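Local atomic coordinates of 4-phosphoerythronate dehydrogenase (Lactobacillus jensenii, PDB entry 4PRK), a protein that probably catalyses the NAD-dependent interconversion of pyruvate and D-lactate, as a D-isomer-specific 2-hydroxyacid dehydrogenase. Residues V39-P52 with K64-I77. Residues are numbered along the deposited sequence; the frame is centred on the assembly and turned at random.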
loop_
_atom_site.group_PDB
_atom_site.type_symbol
_atom_site.label_atom_id
_atom_site.label_comp_id
_atom_site.label_asym_id
_atom_site.label_seq_id
_atom_site.Cartn_x
_atom_site.Cartn_y
_atom_site.Cartn_z
ATOM N N VAL A 39 -34.752 4.977 -36.127
ATOM C CA VAL A 39 -33.526 5.454 -36.760
ATOM C C VAL A 39 -33.561 6.899 -37.261
ATOM O O VAL A 39 -32.553 7.587 -37.229
ATOM C CB VAL A 39 -33.039 4.506 -37.859
ATOM C CG1 VAL A 39 -31.781 5.049 -38.508
ATOM C CG2 VAL A 39 -32.760 3.144 -37.260
ATOM N N ASP A 40 -34.712 7.345 -37.736
ATOM C CA ASP A 40 -34.855 8.667 -38.330
ATOM C C ASP A 40 -34.684 9.812 -37.325
ATOM O O ASP A 40 -34.645 10.970 -37.704
ATOM C CB ASP A 40 -36.180 8.788 -39.072
ATOM C CG ASP A 40 -36.361 7.716 -40.110
ATOM O OD1 ASP A 40 -35.379 7.368 -40.786
ATOM O OD2 ASP A 40 -37.492 7.217 -40.251
ATOM N N GLN A 41 -34.655 9.477 -36.044
ATOM C CA GLN A 41 -34.329 10.428 -34.968
ATOM C C GLN A 41 -32.818 10.776 -34.861
ATOM O O GLN A 41 -32.400 11.689 -34.150
ATOM C CB GLN A 41 -34.865 9.860 -33.666
ATOM C CG GLN A 41 -36.210 9.187 -33.882
ATOM C CD GLN A 41 -37.055 9.135 -32.646
ATOM O OE1 GLN A 41 -36.909 9.962 -31.739
ATOM N NE2 GLN A 41 -37.973 8.168 -32.607
ATOM N N VAL A 42 -32.019 10.036 -35.610
ATOM C CA VAL A 42 -30.592 10.267 -35.734
ATOM C C VAL A 42 -30.315 11.377 -36.721
ATOM O O VAL A 42 -29.206 11.851 -36.846
ATOM C CB VAL A 42 -29.890 9.011 -36.261
ATOM C CG1 VAL A 42 -28.387 9.196 -36.239
ATOM C CG2 VAL A 42 -30.314 7.803 -35.457
ATOM N N ALA A 43 -31.356 11.801 -37.409
ATOM C CA ALA A 43 -31.223 12.635 -38.585
ATOM C C ALA A 43 -30.514 13.937 -38.277
ATOM O O ALA A 43 -29.705 14.395 -39.067
ATOM C CB ALA A 43 -32.593 12.909 -39.184
ATOM N N ASP A 44 -30.803 14.515 -37.123
ATOM C CA ASP A 44 -30.207 15.784 -36.740
ATOM C C ASP A 44 -28.994 15.576 -35.845
ATOM O O ASP A 44 -28.564 16.480 -35.152
ATOM C CB ASP A 44 -31.221 16.727 -36.099
ATOM C CG ASP A 44 -31.964 16.103 -34.951
ATOM O OD1 ASP A 44 -31.911 14.879 -34.786
ATOM O OD2 ASP A 44 -32.619 16.846 -34.208
ATOM N N CYS A 45 -28.424 14.384 -35.916
ATOM C CA CYS A 45 -27.386 13.963 -35.004
ATOM C C CYS A 45 -26.025 13.771 -35.661
ATOM O O CYS A 45 -25.921 13.232 -36.751
ATOM C CB CYS A 45 -27.814 12.676 -34.309
ATOM S SG CYS A 45 -28.984 12.908 -32.961
ATOM N N ASP A 46 -24.984 14.266 -35.003
ATOM C CA ASP A 46 -23.598 14.023 -35.399
ATOM C C ASP A 46 -23.096 12.563 -35.288
ATOM O O ASP A 46 -22.281 12.120 -36.081
ATOM C CB ASP A 46 -22.661 14.985 -34.667
ATOM C CG ASP A 46 -22.781 16.412 -35.157
ATOM O OD1 ASP A 46 -23.536 17.191 -34.561
ATOM O OD2 ASP A 46 -22.111 16.764 -36.136
ATOM N N GLY A 47 -23.531 11.861 -34.249
ATOM C CA GLY A 47 -23.047 10.525 -33.936
ATOM C C GLY A 47 -23.989 9.746 -33.039
ATOM O O GLY A 47 -24.933 10.315 -32.518
ATOM N N VAL A 48 -23.753 8.450 -32.861
ATOM C CA VAL A 48 -24.665 7.638 -32.067
ATOM C C VAL A 48 -23.952 6.856 -30.951
ATOM O O VAL A 48 -22.789 6.451 -31.092
ATOM C CB VAL A 48 -25.502 6.732 -33.001
ATOM C CG1 VAL A 48 -26.177 5.599 -32.242
ATOM C CG2 VAL A 48 -26.544 7.573 -33.728
ATOM N N LEU A 49 -24.650 6.703 -29.816
ATOM C CA LEU A 49 -24.167 5.908 -28.673
ATOM C C LEU A 49 -25.199 4.796 -28.411
ATOM O O LEU A 49 -26.381 5.075 -28.110
ATOM C CB LEU A 49 -23.929 6.801 -27.431
ATOM C CG LEU A 49 -22.755 7.814 -27.473
ATOM C CD1 LEU A 49 -22.522 8.483 -26.106
ATOM C CD2 LEU A 49 -21.459 7.167 -27.963
ATOM N N LEU A 50 -24.744 3.539 -28.531
ATOM C CA LEU A 50 -25.642 2.379 -28.511
ATOM C C LEU A 50 -25.478 1.523 -27.272
ATOM O O LEU A 50 -24.377 1.410 -26.710
ATOM C CB LEU A 50 -25.389 1.504 -29.744
ATOM C CG LEU A 50 -25.750 2.096 -31.126
ATOM C CD1 LEU A 50 -25.921 0.986 -32.176
ATOM C CD2 LEU A 50 -27.027 2.934 -31.036
ATOM N N LYS A 51 -26.595 1.002 -26.792
ATOM C CA LYS A 51 -26.630 -0.011 -25.765
ATOM C C LYS A 51 -27.619 -1.037 -26.242
ATOM O O LYS A 51 -28.765 -1.042 -25.802
ATOM C CB LYS A 51 -27.049 0.565 -24.420
ATOM C CG LYS A 51 -27.022 -0.440 -23.279
ATOM C CD LYS A 51 -27.370 0.213 -21.951
ATOM C CE LYS A 51 -27.901 -0.797 -20.951
ATOM N NZ LYS A 51 -27.699 -0.356 -19.546
ATOM N N PRO A 52 -27.136 -1.936 -27.209
ATOM C CA PRO A 52 -28.204 -2.727 -27.830
ATOM C C PRO A 52 -28.672 -3.894 -26.981
ATOM O O PRO A 52 -27.886 -4.729 -26.587
ATOM C CB PRO A 52 -27.578 -3.246 -29.138
ATOM C CG PRO A 52 -26.177 -2.767 -29.192
ATOM C CD PRO A 52 -25.809 -2.449 -27.800
ATOM N N LYS A 64 -29.323 3.858 -43.408
ATOM C CA LYS A 64 -29.819 5.164 -42.981
ATOM C C LYS A 64 -28.878 5.985 -42.066
ATOM O O LYS A 64 -28.861 7.216 -42.165
ATOM C CB LYS A 64 -31.196 4.997 -42.360
ATOM C CG LYS A 64 -32.219 4.617 -43.410
ATOM C CD LYS A 64 -33.538 4.234 -42.782
ATOM C CE LYS A 64 -34.675 5.055 -43.368
ATOM N NZ LYS A 64 -35.821 5.074 -42.428
ATOM N N LEU A 65 -28.103 5.330 -41.188
ATOM C CA LEU A 65 -27.040 6.041 -40.433
ATOM C C LEU A 65 -26.008 6.614 -41.398
ATOM O O LEU A 65 -25.616 7.786 -41.298
ATOM C CB LEU A 65 -26.314 5.119 -39.457
ATOM C CG LEU A 65 -27.172 4.453 -38.393
ATOM C CD1 LEU A 65 -26.318 3.451 -37.630
ATOM C CD2 LEU A 65 -27.814 5.491 -37.474
ATOM N N ALA A 66 -25.570 5.760 -42.323
ATOM C CA ALA A 66 -24.690 6.164 -43.413
ATOM C C ALA A 66 -25.313 7.285 -44.236
ATOM O O ALA A 66 -24.647 8.256 -44.534
ATOM C CB ALA A 66 -24.372 4.979 -44.298
ATOM N N ASP A 67 -26.590 7.155 -44.580
ATOM C CA ASP A 67 -27.323 8.250 -45.237
ATOM C C ASP A 67 -27.294 9.557 -44.414
ATOM O O ASP A 67 -27.204 10.639 -44.996
ATOM C CB ASP A 67 -28.794 7.864 -45.532
ATOM C CG ASP A 67 -28.998 7.223 -46.912
ATOM O OD1 ASP A 67 -28.097 6.514 -47.424
ATOM O OD2 ASP A 67 -30.098 7.423 -47.472
ATOM N N TYR A 68 -27.363 9.466 -43.078
ATOM C CA TYR A 68 -27.360 10.675 -42.231
ATOM C C TYR A 68 -25.962 11.194 -41.886
ATOM O O TYR A 68 -25.818 12.017 -41.004
ATOM C CB TYR A 68 -28.170 10.453 -40.955
ATOM C CG TYR A 68 -29.620 10.082 -41.193
ATOM C CD1 TYR A 68 -30.403 10.765 -42.136
ATOM C CD2 TYR A 68 -30.218 9.071 -40.456
ATOM C CE1 TYR A 68 -31.728 10.422 -42.341
ATOM C CE2 TYR A 68 -31.533 8.725 -40.657
ATOM C CZ TYR A 68 -32.281 9.397 -41.594
ATOM O OH TYR A 68 -33.590 9.034 -41.773
ATOM N N GLY A 69 -24.938 10.713 -42.585
ATOM C CA GLY A 69 -23.567 11.182 -42.387
ATOM C C GLY A 69 -22.885 10.629 -41.140
ATOM O O GLY A 69 -21.751 11.040 -40.821
ATOM N N ILE A 70 -23.559 9.705 -40.441
ATOM C CA ILE A 70 -23.015 9.118 -39.212
ATOM C C ILE A 70 -21.845 8.235 -39.636
ATOM O O ILE A 70 -22.014 7.366 -40.506
ATOM C CB ILE A 70 -24.051 8.255 -38.432
ATOM C CG1 ILE A 70 -25.281 9.066 -37.986
ATOM C CG2 ILE A 70 -23.406 7.630 -37.209
ATOM C CD1 ILE A 70 -25.012 10.062 -36.866
ATOM N N LYS A 71 -20.678 8.464 -39.024
ATOM C CA LYS A 71 -19.426 7.788 -39.415
ATOM C C LYS A 71 -19.000 6.622 -38.506
ATOM O O LYS A 71 -18.019 5.930 -38.827
ATOM C CB LYS A 71 -18.277 8.799 -39.487
ATOM C CG LYS A 71 -18.540 10.006 -40.383
ATOM C CD LYS A 71 -17.464 11.063 -40.213
ATOM C CE LYS A 71 -16.070 10.513 -40.472
ATOM N NZ LYS A 71 -15.088 11.625 -40.597
ATOM N N SER A 72 -19.704 6.413 -37.381
ATOM C CA SER A 72 -19.395 5.299 -36.476
ATOM C C SER A 72 -20.597 4.842 -35.647
ATOM O O SER A 72 -21.649 5.475 -35.677
ATOM C CB SER A 72 -18.220 5.658 -35.556
ATOM O OG SER A 72 -18.605 6.573 -34.534
ATOM N N ILE A 73 -20.429 3.698 -34.967
ATOM C CA ILE A 73 -21.335 3.207 -33.903
ATOM C C ILE A 73 -20.573 3.092 -32.547
ATOM O O ILE A 73 -19.663 2.230 -32.362
ATOM C CB ILE A 73 -21.990 1.859 -34.281
ATOM C CG1 ILE A 73 -22.862 2.017 -35.530
ATOM C CG2 ILE A 73 -22.863 1.322 -33.149
ATOM C CD1 ILE A 73 -23.195 0.685 -36.182
ATOM N N GLY A 74 -20.949 3.973 -31.618
ATOM C CA GLY A 74 -20.336 4.017 -30.285
ATOM C C GLY A 74 -21.096 3.115 -29.320
ATOM O O GLY A 74 -22.087 3.526 -28.700
ATOM N N LEU A 75 -20.670 1.866 -29.248
ATOM C CA LEU A 75 -21.064 0.973 -28.168
ATOM C C LEU A 75 -20.662 1.595 -26.857
ATOM O O LEU A 75 -19.495 2.008 -26.712
ATOM C CB LEU A 75 -20.312 -0.361 -28.253
ATOM C CG LEU A 75 -20.892 -1.455 -29.111
ATOM C CD1 LEU A 75 -22.045 -1.031 -29.999
ATOM C CD2 LEU A 75 -19.751 -2.024 -29.930
ATOM N N ARG A 76 -21.601 1.655 -25.910
ATOM C CA ARG A 76 -21.279 2.155 -24.543
ATOM C C ARG A 76 -20.809 1.008 -23.658
ATOM O O ARG A 76 -20.308 1.223 -22.529
ATOM C CB ARG A 76 -22.488 2.842 -23.891
ATOM C CG ARG A 76 -22.961 4.092 -24.643
ATOM C CD ARG A 76 -23.793 4.990 -23.738
ATOM N NE ARG A 76 -24.984 4.371 -23.112
ATOM C CZ ARG A 76 -26.120 4.090 -23.747
ATOM N NH1 ARG A 76 -27.155 3.579 -23.084
ATOM N NH2 ARG A 76 -26.233 4.316 -25.065
ATOM N N ILE A 77 -20.998 -0.201 -24.190
ATOM C CA ILE A 77 -20.660 -1.437 -23.518
ATOM C C ILE A 77 -19.446 -2.100 -24.160
ATOM O O ILE A 77 -18.861 -1.597 -25.140
ATOM C CB ILE A 77 -21.843 -2.398 -23.515
ATOM C CG1 ILE A 77 -22.191 -2.830 -24.926
ATOM C CG2 ILE A 77 -23.025 -1.720 -22.851
ATOM C CD1 ILE A 77 -23.412 -3.724 -24.951
#
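D40 reaches across to Y68 and K64 with a single oxygen: OD1 accepts a hydrogen bond from Y68 OH (O to O 2.6 Å), met on its anti side and well out of the carboxylate plane, while K64 NZ closes a salt bridge to the syn lone pair of the same OD1 at 2.9 Å. The carboxylate stands almost perpendicular to the tyrosine ring, 87° between planes, with OD1 at the ring's edge. Over one face of that ring lies A43, its CA 4.0 Å from the centroid in a CH-pi contact. A leucine in place of Y68 has neither OH nor ring, and would probably leave D40 OD1 held by K64 alone and A43 without an aromatic face to pack on. Deeper in, V42 turns CG1 away from its own backbone N (chi1 -173°) and onto I70 CD1, 3.5 Å away, while L65 CD2 comes up against both V42 methyls. Here the chain runs through a right-handed beta-alpha-beta crossover, strand 47-50, helix 60-67, strand 72-75, in the five-stranded parallel sheet, order 2-1-3-4-5, of the flavodoxin-like domain, in this family the substrate-binding one, distinct from the NAD-binding Rossmann domain. The strands pair through G74 N to V48 O and L50 N to G74 O, and R76 N continues the ladder to L50 O at 2.9 Å. G74 leaves room for L49 CD2, which lies 4.1 Å from its CA. Beyond it the R76 guanidinium takes K51 CB over one face, 3.3 Å from NH1, and its NE pairs with E12.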